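Local coordinates for acyl-coenzyme A oxidase 3 (Yarrowia lipolytica, PDB 5YS9), which oxidises acyl-CoA to (2E)-enoyl-CoA with FAD as cofactor, passing electrons to oxygen to give hydrogen peroxide in peroxisomal fatty acid beta-oxidation, at residues A[252-257]-A[447-452]; A[311-316]-A[414-419]; A[118-123]-A[257-262]. All blocks are in the same frame, centred on the assembly; numbering follows the deposited sequence.

In the fold
The protein has the acyl-CoA oxidase fold: an N-terminal helical domain, a middle beta domain and C-terminal helical domains. From the N terminus, helix 116-136 comes first. Contact 3 closes the loop from it, through most of the beta domain, to residues 257-262. Residues 252-257 overlap that segment at Asp257 and open contact 1, which closes far later at 447-452, a segment that begins on helix 441-448. Contacts 1 and 3 therefore cross, and both touch FAD. Contact 2 nests inside the loop of contact 1 and pairs helices 300-330 and 391-428. Trp448 links contacts 1 and 2, and a salt bridge from Arg119 to Asp312 links contacts 3 and 2.

Contact 1 (A[252-257]-A[447-452]); sequences KKMGRD and DWVVQC. With FAD (flavin-adenine dinucleotide), chain C.
This contact joins the middle beta domain to the C-terminal helical domain, beside the FAD isoalloxazine ring. The loop 252-257 between strands 245-249 and 262-272 meets residues 447-452 at helix 441-448. Asp447 is gripped through two oxygens. Its OD1 accepts the backbone N of Arg256 at 2.6 Å, from above the carboxylate plane. The CA atoms of Gly255 and Asp447 are 4.4 Å apart, and Gly255 CA lies 3.4 Å from Asp447 OD1. The chain of Arg256 leaves with CG beside its backbone N (chi1 -76°) and bends at chi3. This brings NE to the backbone O of Asp447 at 2.7 Å, and NH2 adds a weak bond to the same oxygen. Arg256 NH2 lies 3.7 Å from Gln451 CG, the side chains crossing at about a right angle. On the loop, Lys252 NZ forms a salt bridge with Asp257 OD2 and also bonds Lys253 O. Asp257 OD1 accepts the backbone N of Lys253, so the turn is tied to itself. Met254 CE meets Val449 CG1 at 4.1 Å, again crossing at about a right angle. Val450 splits its branches: CG1 lies 3.4 Å from Arg256 NE, while CG2 reaches the flavin methyl C8M at 3.2 Å.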
loop_
_atom_site.group_PDB
_atom_site.type_symbol
_atom_site.label_atom_id
_atom_site.label_comp_id
_atom_site.label_asym_id
_atom_site.label_seq_id
_atom_site.Cartn_x
_atom_site.Cartn_y
_atom_site.Cartn_z
ATOM N N LYS A 252 16.444 -10.950 2.502
ATOM C CA LYS A 252 15.640 -9.990 1.777
ATOM C C LYS A 252 14.464 -9.492 2.582
ATOM O O LYS A 252 13.713 -10.263 3.138
ATOM C CB LYS A 252 15.146 -10.624 0.471
ATOM C CG LYS A 252 14.363 -9.710 -0.440
ATOM C CD LYS A 252 15.285 -8.821 -1.230
ATOM C CE LYS A 252 14.521 -7.965 -2.206
ATOM N NZ LYS A 252 13.799 -6.864 -1.538
ATOM N N LYS A 253 14.307 -8.179 2.595
ATOM C CA LYS A 253 13.131 -7.515 3.166
ATOM C C LYS A 253 12.270 -6.835 2.099
ATOM O O LYS A 253 12.708 -6.600 0.971
ATOM C CB LYS A 253 13.562 -6.495 4.196
ATOM C CG LYS A 253 14.429 -7.097 5.272
ATOM C CD LYS A 253 14.658 -6.141 6.409
ATOM C CE LYS A 253 15.470 -4.932 6.023
ATOM N NZ LYS A 253 16.897 -5.177 5.697
ATOM N N MET A 254 11.023 -6.548 2.441
ATOM C CA MET A 254 10.195 -5.757 1.557
ATOM C C MET A 254 10.929 -4.463 1.079
ATOM O O MET A 254 10.800 -4.065 -0.107
ATOM C CB MET A 254 8.917 -5.384 2.261
ATOM C CG MET A 254 8.070 -4.360 1.526
ATOM S SD MET A 254 6.430 -4.525 2.225
ATOM C CE MET A 254 5.467 -3.330 1.258
ATOM N N GLY A 255 11.676 -3.860 1.987
ATOM C CA GLY A 255 12.319 -2.591 1.788
ATOM C C GLY A 255 13.537 -2.467 2.663
ATOM O O GLY A 255 13.870 -3.378 3.390
ATOM N N ARG A 256 14.226 -1.343 2.556
ATOM C CA ARG A 256 15.318 -1.009 3.455
ATOM C C ARG A 256 16.393 -2.069 3.479
ATOM O O ARG A 256 16.871 -2.464 4.516
ATOM C CB ARG A 256 14.801 -0.711 4.856
ATOM C CG ARG A 256 14.158 0.655 4.977
ATOM C CD ARG A 256 13.883 1.045 6.410
ATOM N NE ARG A 256 12.666 1.828 6.539
ATOM C CZ ARG A 256 12.601 3.053 7.035
ATOM N NH1 ARG A 256 13.682 3.657 7.464
ATOM N NH2 ARG A 256 11.443 3.671 7.111
ATOM N N ASP A 257 16.751 -2.529 2.299
ATOM C CA ASP A 257 17.718 -3.582 2.152
ATOM C C ASP A 257 19.133 -3.185 2.546
ATOM O O ASP A 257 19.958 -4.040 2.741
ATOM C CB ASP A 257 17.662 -4.191 0.759
ATOM C CG ASP A 257 16.742 -5.391 0.684
ATOM O OD1 ASP A 257 16.675 -6.177 1.630
ATOM O OD2 ASP A 257 16.078 -5.555 -0.332
ATOM N N ASP A 447 10.048 1.013 1.607
ATOM C CA ASP A 447 10.856 1.504 2.714
ATOM C C ASP A 447 10.063 2.088 3.883
ATOM O O ASP A 447 10.401 1.883 5.029
ATOM C CB ASP A 447 11.894 2.511 2.229
ATOM C CG ASP A 447 12.972 1.888 1.385
ATOM O OD1 ASP A 447 13.050 0.666 1.299
ATOM O OD2 ASP A 447 13.752 2.628 0.789
ATOM N N TRP A 448 9.026 2.853 3.581
ATOM C CA TRP A 448 8.253 3.527 4.619
ATOM C C TRP A 448 7.505 2.621 5.576
ATOM O O TRP A 448 7.404 2.898 6.747
ATOM C CB TRP A 448 7.286 4.560 4.038
ATOM C CG TRP A 448 6.492 5.240 5.117
ATOM C CD1 TRP A 448 5.231 4.958 5.484
ATOM C CD2 TRP A 448 6.961 6.227 6.025
ATOM N NE1 TRP A 448 4.861 5.726 6.535
ATOM C CE2 TRP A 448 5.910 6.523 6.889
ATOM C CE3 TRP A 448 8.161 6.911 6.171
ATOM C CZ2 TRP A 448 6.016 7.475 7.880
ATOM C CZ3 TRP A 448 8.263 7.851 7.152
ATOM C CH2 TRP A 448 7.207 8.122 7.997
ATOM N N VAL A 449 6.951 1.560 5.043
ATOM C CA VAL A 449 5.875 0.820 5.648
ATOM C C VAL A 449 6.218 0.194 7.010
ATOM O O VAL A 449 5.356 0.007 7.842
ATOM C CB VAL A 449 5.275 -0.131 4.598
ATOM C CG1 VAL A 449 5.397 -1.591 4.947
ATOM C CG2 VAL A 449 3.872 0.281 4.233
ATOM N N VAL A 450 7.482 -0.115 7.228
ATOM C CA VAL A 450 7.915 -0.690 8.482
ATOM C C VAL A 450 7.661 0.244 9.671
ATOM O O VAL A 450 7.527 -0.212 10.782
ATOM C CB VAL A 450 9.385 -1.165 8.415
ATOM C CG1 VAL A 450 10.317 -0.032 8.043
ATOM C CG2 VAL A 450 9.801 -1.814 9.713
ATOM N N GLN A 451 7.556 1.538 9.413
ATOM C CA GLN A 451 7.322 2.552 10.435
ATOM C C GLN A 451 6.028 2.271 11.184
ATOM O O GLN A 451 5.865 2.649 12.321
ATOM C CB GLN A 451 7.209 3.931 9.795
ATOM C CG GLN A 451 8.480 4.466 9.183
ATOM C CD GLN A 451 9.178 5.455 10.071
ATOM O OE1 GLN A 451 9.979 5.092 10.903
ATOM N NE2 GLN A 451 8.877 6.712 9.892
ATOM N N CYS A 452 5.072 1.686 10.495
ATOM C CA CYS A 452 3.863 1.187 11.109
ATOM C C CYS A 452 4.041 -0.002 12.044
ATOM O O CYS A 452 3.214 -0.225 12.897
ATOM C CB CYS A 452 2.805 0.900 10.057
ATOM S SG CYS A 452 2.518 2.283 8.961
HETATM P PA FAD C . 3.656 -8.804 17.324
HETATM O O1A FAD C . 3.645 -10.256 17.609
HETATM O O2A FAD C . 3.782 -7.823 18.425
HETATM O O5B FAD C . 2.279 -8.499 16.610
HETATM C C5B FAD C . 1.941 -9.164 15.405
HETATM C C4B FAD C . 0.544 -8.791 14.953
HETATM O O4B FAD C . -0.394 -9.155 15.960
HETATM C C3B FAD C . 0.425 -7.303 14.762
HETATM O O3B FAD C . -0.379 -7.036 13.632
HETATM C C2B FAD C . -0.331 -6.824 15.962
HETATM O O2B FAD C . -1.208 -5.785 15.574
HETATM C C1B FAD C . -1.108 -8.027 16.428
HETATM N N9A FAD C . -1.181 -7.959 17.900
HETATM C C8A FAD C . -0.177 -8.127 18.770
HETATM N N7A FAD C . -0.609 -7.962 20.030
HETATM C C5A FAD C . -1.909 -7.679 19.978
HETATM C C6A FAD C . -2.975 -7.391 20.948
HETATM N N6A FAD C . -2.730 -7.374 22.268
HETATM N N1A FAD C . -4.201 -7.143 20.466
HETATM C C2A FAD C . -4.461 -7.155 19.155
HETATM N N3A FAD C . -3.546 -7.407 18.225
HETATM C C4A FAD C . -2.281 -7.673 18.570
HETATM N N1 FAD C . 13.704 -4.771 16.873
HETATM C C2 FAD C . 14.802 -4.487 17.587
HETATM O O2 FAD C . 14.803 -4.702 18.796
HETATM N N3 FAD C . 15.901 -3.971 17.058
HETATM C C4 FAD C . 15.990 -3.703 15.775
HETATM O O4 FAD C . 17.023 -3.235 15.316
HETATM C C4X FAD C . 14.840 -3.985 14.917
HETATM N N5 FAD C . 14.878 -3.740 13.614
HETATM C C5X FAD C . 13.818 -4.020 12.853
HETATM C C6 FAD C . 13.907 -3.758 11.510
HETATM C C7 FAD C . 12.850 -4.029 10.687
HETATM C C7M FAD C . 12.982 -3.717 9.226
HETATM C C8 FAD C . 11.611 -4.604 11.254
HETATM C C8M FAD C . 10.437 -4.901 10.374
HETATM C C9 FAD C . 11.514 -4.860 12.606
HETATM C C9A FAD C . 12.579 -4.591 13.431
HETATM N N10 FAD C . 12.510 -4.841 14.807
HETATM C C10 FAD C . 13.652 -4.556 15.560
HETATM C "C1'" FAD C . 11.327 -5.434 15.427
HETATM C "C2'" FAD C . 10.124 -4.524 15.603
HETATM O "O2'" FAD C . 10.417 -3.609 16.645
HETATM C "C3'" FAD C . 8.917 -5.389 15.964
HETATM O "O3'" FAD C . 8.633 -6.172 14.819
HETATM C "C4'" FAD C . 7.617 -4.691 16.365
HETATM O "O4'" FAD C . 7.804 -3.728 17.393
HETATM C "C5'" FAD C . 6.637 -5.688 16.937
HETATM O "O5'" FAD C . 6.251 -6.605 15.939
HETATM P P FAD C . 6.197 -8.163 16.204
HETATM O O1P FAD C . 6.873 -8.812 15.062
HETATM O O2P FAD C . 6.645 -8.421 17.594
HETATM O O3P FAD C . 4.647 -8.477 16.108
#

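Contact 2 (A[311-316]-A[414-419]); sequences ADSFFV and FTTWTC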
loop_
_atom_site.group_PDB
_atom_site.type_symbol
_atom_site.label_atom_id
_atom_site.label_comp_id
_atom_site.label_asym_id
_atom_site.label_seq_id
_atom_site.Cartn_x
_atom_site.Cartn_y
_atom_site.Cartn_z
ATOM N N ALA A 311 6.981 13.861 12.649
ATOM C CA ALA A 311 7.766 14.672 11.722
ATOM C C ALA A 311 8.275 13.907 10.467
ATOM O O ALA A 311 8.149 14.419 9.374
ATOM C CB ALA A 311 8.920 15.348 12.452
ATOM N N ASP A 312 8.828 12.705 10.621
ATOM C CA ASP A 312 9.220 11.857 9.477
ATOM C C ASP A 312 8.054 11.687 8.506
ATOM O O ASP A 312 8.271 11.633 7.303
ATOM C CB ASP A 312 9.678 10.432 9.910
ATOM C CG ASP A 312 11.034 10.407 10.618
ATOM O OD1 ASP A 312 11.749 11.418 10.546
ATOM O OD2 ASP A 312 11.395 9.375 11.273
ATOM N N SER A 313 6.831 11.544 9.027
ATOM C CA SER A 313 5.673 11.358 8.170
ATOM C C SER A 313 5.500 12.602 7.282
ATOM O O SER A 313 5.142 12.510 6.064
ATOM C CB SER A 313 4.406 11.039 8.967
ATOM O OG SER A 313 4.525 9.796 9.656
ATOM N N PHE A 314 5.781 13.754 7.878
ATOM C CA PHE A 314 5.782 14.980 7.123
ATOM C C PHE A 314 6.872 15.004 6.067
ATOM O O PHE A 314 6.610 15.231 4.872
ATOM C CB PHE A 314 5.938 16.199 8.047
ATOM C CG PHE A 314 6.352 17.432 7.316
ATOM C CD1 PHE A 314 5.447 18.091 6.515
ATOM C CD2 PHE A 314 7.674 17.882 7.367
ATOM C CE1 PHE A 314 5.813 19.230 5.818
ATOM C CE2 PHE A 314 8.062 19.020 6.657
ATOM C CZ PHE A 314 7.121 19.698 5.889
ATOM N N PHE A 315 8.094 14.810 6.538
ATOM C CA PHE A 315 9.255 14.846 5.707
ATOM C C PHE A 315 9.198 13.952 4.466
ATOM O O PHE A 315 9.684 14.358 3.421
ATOM C CB PHE A 315 10.495 14.512 6.539
ATOM C CG PHE A 315 10.989 15.663 7.375
ATOM C CD1 PHE A 315 11.350 16.878 6.773
ATOM C CD2 PHE A 315 11.090 15.550 8.762
ATOM C CE1 PHE A 315 11.831 17.928 7.542
ATOM C CE2 PHE A 315 11.550 16.607 9.547
ATOM C CZ PHE A 315 11.923 17.790 8.938
ATOM N N VAL A 316 8.620 12.753 4.576
ATOM C CA VAL A 316 8.430 11.879 3.423
ATOM C C VAL A 316 7.234 12.310 2.586
ATOM O O VAL A 316 7.337 12.366 1.382
ATOM C CB VAL A 316 8.329 10.379 3.813
ATOM C CG1 VAL A 316 8.070 9.467 2.594
ATOM C CG2 VAL A 316 9.626 9.964 4.443
ATOM N N PHE A 414 -1.360 7.019 13.344
ATOM C CA PHE A 414 -2.107 7.567 12.209
ATOM C C PHE A 414 -1.301 8.364 11.188
ATOM O O PHE A 414 -1.619 8.318 9.994
ATOM C CB PHE A 414 -3.358 8.331 12.699
ATOM C CG PHE A 414 -4.435 7.397 13.189
ATOM C CD1 PHE A 414 -5.189 6.673 12.278
ATOM C CD2 PHE A 414 -4.634 7.169 14.560
ATOM C CE1 PHE A 414 -6.164 5.778 12.710
ATOM C CE2 PHE A 414 -5.602 6.273 15.011
ATOM C CZ PHE A 414 -6.363 5.563 14.085
ATOM N N THR A 415 -0.275 9.083 11.642
ATOM C CA THR A 415 0.568 9.820 10.740
ATOM C C THR A 415 1.467 8.843 9.969
ATOM O O THR A 415 1.796 9.069 8.817
ATOM C CB THR A 415 1.392 10.980 11.411
ATOM O OG1 THR A 415 2.318 10.489 12.403
ATOM C CG2 THR A 415 0.491 12.015 12.011
ATOM N N THR A 416 1.869 7.743 10.583
ATOM C CA THR A 416 2.622 6.762 9.814
ATOM C C THR A 416 1.742 6.084 8.771
ATOM O O THR A 416 2.133 6.052 7.601
ATOM C CB THR A 416 3.439 5.787 10.672
ATOM O OG1 THR A 416 2.612 5.057 11.583
ATOM C CG2 THR A 416 4.477 6.573 11.415
ATOM N N TRP A 417 0.565 5.595 9.161
ATOM C CA TRP A 417 -0.380 5.052 8.181
ATOM C C TRP A 417 -0.764 6.054 7.074
ATOM O O TRP A 417 -0.848 5.690 5.897
ATOM C CB TRP A 417 -1.672 4.572 8.834
ATOM C CG TRP A 417 -1.676 3.206 9.403
ATOM C CD1 TRP A 417 -1.040 2.064 8.916
ATOM C CD2 TRP A 417 -2.382 2.801 10.552
ATOM N NE1 TRP A 417 -1.314 0.994 9.721
ATOM C CE2 TRP A 417 -2.158 1.408 10.720
ATOM C CE3 TRP A 417 -3.201 3.474 11.470
ATOM C CZ2 TRP A 417 -2.724 0.684 11.773
ATOM C CZ3 TRP A 417 -3.772 2.736 12.519
ATOM C CH2 TRP A 417 -3.519 1.363 12.656
ATOM N N THR A 418 -1.006 7.296 7.461
ATOM C CA THR A 418 -1.360 8.312 6.517
ATOM C C THR A 418 -0.233 8.564 5.502
ATOM O O THR A 418 -0.521 8.664 4.314
ATOM C CB THR A 418 -1.789 9.607 7.224
ATOM O OG1 THR A 418 -3.037 9.368 7.884
ATOM C CG2 THR A 418 -2.022 10.715 6.202
ATOM N N CYS A 419 1.024 8.622 5.964
ATOM C CA CYS A 419 2.147 8.777 5.076
ATOM C C CYS A 419 2.175 7.637 4.033
ATOM O O CYS A 419 2.403 7.883 2.852
ATOM C CB CYS A 419 3.501 8.901 5.840
ATOM S SG CYS A 419 4.974 9.011 4.748
#
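Apolar and sulfur packing comes first. Cys419 has SG anti to its backbone N (chi1 177°), which sends the sulfur toward the facing helix. SG lies 3.7 Å from Val316 CB and is nearly as close to CG1 of the same valine. The CB atoms of Ser313 and Cys419 meet at 3.9 Å, where the two backbones come nearest. With Ser313 and Cys419 at the closest point, the helix axes approach to 8.8 Å at an angle of 16°, nearly parallel. The helices are 300-330 and 391-428, both in the C-alpha1 helical domain of the acyl-CoA oxidases, and the contact is buried near the centre of the chain. The indole of Trp448, from helix 441-448, packs against Ser313, Val316 and Cys419. The polar atoms cluster round Ser313 OG. Beside its own backbone N (chi1 -64°), Ser313 OG comes within 2.9 Å of Thr415 O, but its hydrogen bond is with Met309 O of its own helix. Both threonine hydroxyls take the crowded position and also turn to their own helix, Thr415 OG1 to Leu411 O and Thr416 OG1 to Lys412 O, the latter also bonding Asn458 ND2. That leaves Thr416 CG2 to touch Ser313 OG at 3.7 Å.

Contact 3 (A[118-123]-A[257-262]); sequences TRIRLG and DAIDNG. With FAD (flavin-adenine dinucleotide), chain C.
Asp260 OD2 is gripped by two hydrogen bonds, from the hydroxyl of Ser207 and the backbone N of His206. The other oxygen, OD1, lies over one face of the Arg121 guanidinium, 3.1 Å from NE. This is a salt bridge by charge alone, because OD1 is well out of the plane and no N-H points at it. The two side chains cross at about a right angle, with their flat groups 34° apart. Asp260 CG sits in the crowded position (chi1 61°). Arg121, on helix 116-136, bends at chi3 and passes its CD 3.1 Å from Ala258 O. Arg121 NH1 gives Ala258 O only a weak hydrogen bond, at 3.4 Å. NH2 bonds Ser207, and NH1 also bonds Tyr676 of the second subunit. Beside the polar pair, Ile259 CD1 packs on Ile120 CB at 3.4 Å. The contact joins helix 116-136 of the N-terminal helical domain to the loop, whose Asn261 lines the FAD pocket, leading into strand 262-272 of the middle beta domain. The buried charges of Arg121 and Asp260 probably offset each other, and a shared partner, Ser207, reaches both. Such pairing is likely to keep Asp260 ionised.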
loop_
_atom_site.group_PDB
_atom_site.type_symbol
_atom_site.label_atom_id
_atom_site.label_comp_id
_atom_site.label_asym_id
_atom_site.label_seq_id
_atom_site.Cartn_x
_atom_site.Cartn_y
_atom_site.Cartn_z
ATOM N N THR A 118 20.229 3.881 4.843
ATOM C CA THR A 118 21.481 4.291 5.470
ATOM C C THR A 118 21.247 4.895 6.853
ATOM O O THR A 118 21.880 4.531 7.839
ATOM C CB THR A 118 22.234 5.264 4.567
ATOM O OG1 THR A 118 22.727 4.561 3.420
ATOM C CG2 THR A 118 23.432 5.871 5.311
ATOM N N ARG A 119 20.305 5.817 6.916
ATOM C CA ARG A 119 19.876 6.422 8.179
ATOM C C ARG A 119 19.674 5.386 9.296
ATOM O O ARG A 119 20.105 5.608 10.412
ATOM C CB ARG A 119 18.575 7.189 7.919
ATOM C CG ARG A 119 17.954 7.774 9.143
ATOM C CD ARG A 119 16.563 8.305 8.926
ATOM N NE ARG A 119 16.186 8.873 10.217
ATOM C CZ ARG A 119 15.005 9.383 10.548
ATOM N NH1 ARG A 119 14.035 9.441 9.663
ATOM N NH2 ARG A 119 14.798 9.829 11.804
ATOM N N ILE A 120 19.035 4.252 8.999
ATOM C CA ILE A 120 18.732 3.269 10.034
ATOM C C ILE A 120 19.927 2.414 10.302
ATOM O O ILE A 120 20.180 2.063 11.455
ATOM C CB ILE A 120 17.531 2.347 9.695
ATOM C CG1 ILE A 120 16.311 3.177 9.342
ATOM C CG2 ILE A 120 17.170 1.466 10.882
ATOM C CD1 ILE A 120 15.962 4.189 10.420
ATOM N N ARG A 121 20.702 2.102 9.285
ATOM C CA ARG A 121 21.867 1.282 9.512
ATOM C C ARG A 121 22.831 1.966 10.449
ATOM O O ARG A 121 23.457 1.335 11.274
ATOM C CB ARG A 121 22.551 0.863 8.220
ATOM C CG ARG A 121 23.071 -0.551 8.330
ATOM C CD ARG A 121 23.995 -0.912 7.207
ATOM N NE ARG A 121 25.055 -1.776 7.673
ATOM C CZ ARG A 121 25.734 -2.584 6.888
ATOM N NH1 ARG A 121 25.450 -2.635 5.613
ATOM N NH2 ARG A 121 26.685 -3.330 7.385
ATOM N N LEU A 122 22.957 3.268 10.312
ATOM C CA LEU A 122 23.659 4.048 11.321
ATOM C C LEU A 122 22.851 4.149 12.608
ATOM O O LEU A 122 23.369 3.915 13.713
ATOM C CB LEU A 122 23.927 5.453 10.807
ATOM C CG LEU A 122 24.950 6.212 11.625
ATOM C CD1 LEU A 122 26.178 5.339 11.847
ATOM C CD2 LEU A 122 25.284 7.519 10.915
ATOM N N GLY A 123 21.594 4.508 12.444
ATOM C CA GLY A 123 20.667 4.668 13.574
ATOM C C GLY A 123 20.687 3.601 14.672
ATOM O O GLY A 123 20.558 3.927 15.865
ATOM N N ASP A 257 16.751 -2.529 2.299
ATOM C CA ASP A 257 17.718 -3.582 2.152
ATOM C C ASP A 257 19.133 -3.185 2.546
ATOM O O ASP A 257 19.958 -4.040 2.741
ATOM C CB ASP A 257 17.662 -4.191 0.759
ATOM C CG ASP A 257 16.742 -5.391 0.684
ATOM O OD1 ASP A 257 16.675 -6.177 1.630
ATOM O OD2 ASP A 257 16.078 -5.555 -0.332
ATOM N N ALA A 258 19.419 -1.893 2.630
ATOM C CA ALA A 258 20.751 -1.460 3.040
ATOM C C ALA A 258 21.064 -1.884 4.464
ATOM O O ALA A 258 22.246 -1.931 4.836
ATOM C CB ALA A 258 20.875 0.043 2.953
ATOM N N ILE A 259 20.040 -2.105 5.282
ATOM C CA ILE A 259 20.212 -2.502 6.677
ATOM C C ILE A 259 20.404 -3.997 6.816
ATOM O O ILE A 259 19.644 -4.772 6.280
ATOM C CB ILE A 259 18.991 -2.145 7.536
ATOM C CG1 ILE A 259 18.626 -0.685 7.396
ATOM C CG2 ILE A 259 19.235 -2.484 8.996
ATOM C CD1 ILE A 259 17.179 -0.424 7.719
ATOM N N ASP A 260 21.411 -4.383 7.575
ATOM C CA ASP A 260 21.788 -5.797 7.747
ATOM C C ASP A 260 21.159 -6.454 8.984
ATOM O O ASP A 260 21.834 -6.789 9.949
ATOM C CB ASP A 260 23.332 -5.957 7.762
ATOM C CG ASP A 260 24.004 -5.202 8.906
ATOM O OD1 ASP A 260 23.604 -4.055 9.172
ATOM O OD2 ASP A 260 24.965 -5.722 9.494
ATOM N N ASN A 261 19.853 -6.656 8.921
ATOM C CA ASN A 261 19.110 -7.180 10.029
ATOM C C ASN A 261 19.509 -8.634 10.175
ATOM O O ASN A 261 19.481 -9.409 9.215
ATOM C CB ASN A 261 17.614 -7.100 9.805
ATOM C CG ASN A 261 17.120 -5.696 9.743
ATOM O OD1 ASN A 261 16.784 -5.088 10.778
ATOM N ND2 ASN A 261 17.019 -5.158 8.516
ATOM N N GLY A 262 19.885 -9.000 11.386
ATOM C CA GLY A 262 20.343 -10.310 11.612
ATOM C C GLY A 262 19.601 -10.909 12.768
ATOM O O GLY A 262 18.996 -10.174 13.547
HETATM P PA FAD C . 3.656 -8.804 17.324
HETATM O O1A FAD C . 3.645 -10.256 17.609
HETATM O O2A FAD C . 3.782 -7.823 18.425
HETATM O O5B FAD C . 2.279 -8.499 16.610
HETATM C C5B FAD C . 1.941 -9.164 15.405
HETATM C C4B FAD C . 0.544 -8.791 14.953
HETATM O O4B FAD C . -0.394 -9.155 15.960
HETATM C C3B FAD C . 0.425 -7.303 14.762
HETATM O O3B FAD C . -0.379 -7.036 13.632
HETATM C C2B FAD C . -0.331 -6.824 15.962
HETATM O O2B FAD C . -1.208 -5.785 15.574
HETATM C C1B FAD C . -1.108 -8.027 16.428
HETATM N N9A FAD C . -1.181 -7.959 17.900
HETATM C C8A FAD C . -0.177 -8.127 18.770
HETATM N N7A FAD C . -0.609 -7.962 20.030
HETATM C C5A FAD C . -1.909 -7.679 19.978
HETATM C C6A FAD C . -2.975 -7.391 20.948
HETATM N N6A FAD C . -2.730 -7.374 22.268
HETATM N N1A FAD C . -4.201 -7.143 20.466
HETATM C C2A FAD C . -4.461 -7.155 19.155
HETATM N N3A FAD C . -3.546 -7.407 18.225
HETATM C C4A FAD C . -2.281 -7.673 18.570
HETATM N N1 FAD C . 13.704 -4.771 16.873
HETATM C C2 FAD C . 14.802 -4.487 17.587
HETATM O O2 FAD C . 14.803 -4.702 18.796
HETATM N N3 FAD C . 15.901 -3.971 17.058
HETATM C C4 FAD C . 15.990 -3.703 15.775
HETATM O O4 FAD C . 17.023 -3.235 15.316
HETATM C C4X FAD C . 14.840 -3.985 14.917
HETATM N N5 FAD C . 14.878 -3.740 13.614
HETATM C C5X FAD C . 13.818 -4.020 12.853
HETATM C C6 FAD C . 13.907 -3.758 11.510
HETATM C C7 FAD C . 12.850 -4.029 10.687
HETATM C C7M FAD C . 12.982 -3.717 9.226
HETATM C C8 FAD C . 11.611 -4.604 11.254
HETATM C C8M FAD C . 10.437 -4.901 10.374
HETATM C C9 FAD C . 11.514 -4.860 12.606
HETATM C C9A FAD C . 12.579 -4.591 13.431
HETATM N N10 FAD C . 12.510 -4.841 14.807
HETATM C C10 FAD C . 13.652 -4.556 15.560
HETATM C "C1'" FAD C . 11.327 -5.434 15.427
HETATM C "C2'" FAD C . 10.124 -4.524 15.603
HETATM O "O2'" FAD C . 10.417 -3.609 16.645
HETATM C "C3'" FAD C . 8.917 -5.389 15.964
HETATM O "O3'" FAD C . 8.633 -6.172 14.819
HETATM C "C4'" FAD C . 7.617 -4.691 16.365
HETATM O "O4'" FAD C . 7.804 -3.728 17.393
HETATM C "C5'" FAD C . 6.637 -5.688 16.937
HETATM O "O5'" FAD C . 6.251 -6.605 15.939
HETATM P P FAD C . 6.197 -8.163 16.204
HETATM O O1P FAD C . 6.873 -8.812 15.062
HETATM O O2P FAD C . 6.645 -8.421 17.594
HETATM O O3P FAD C . 4.647 -8.477 16.108
#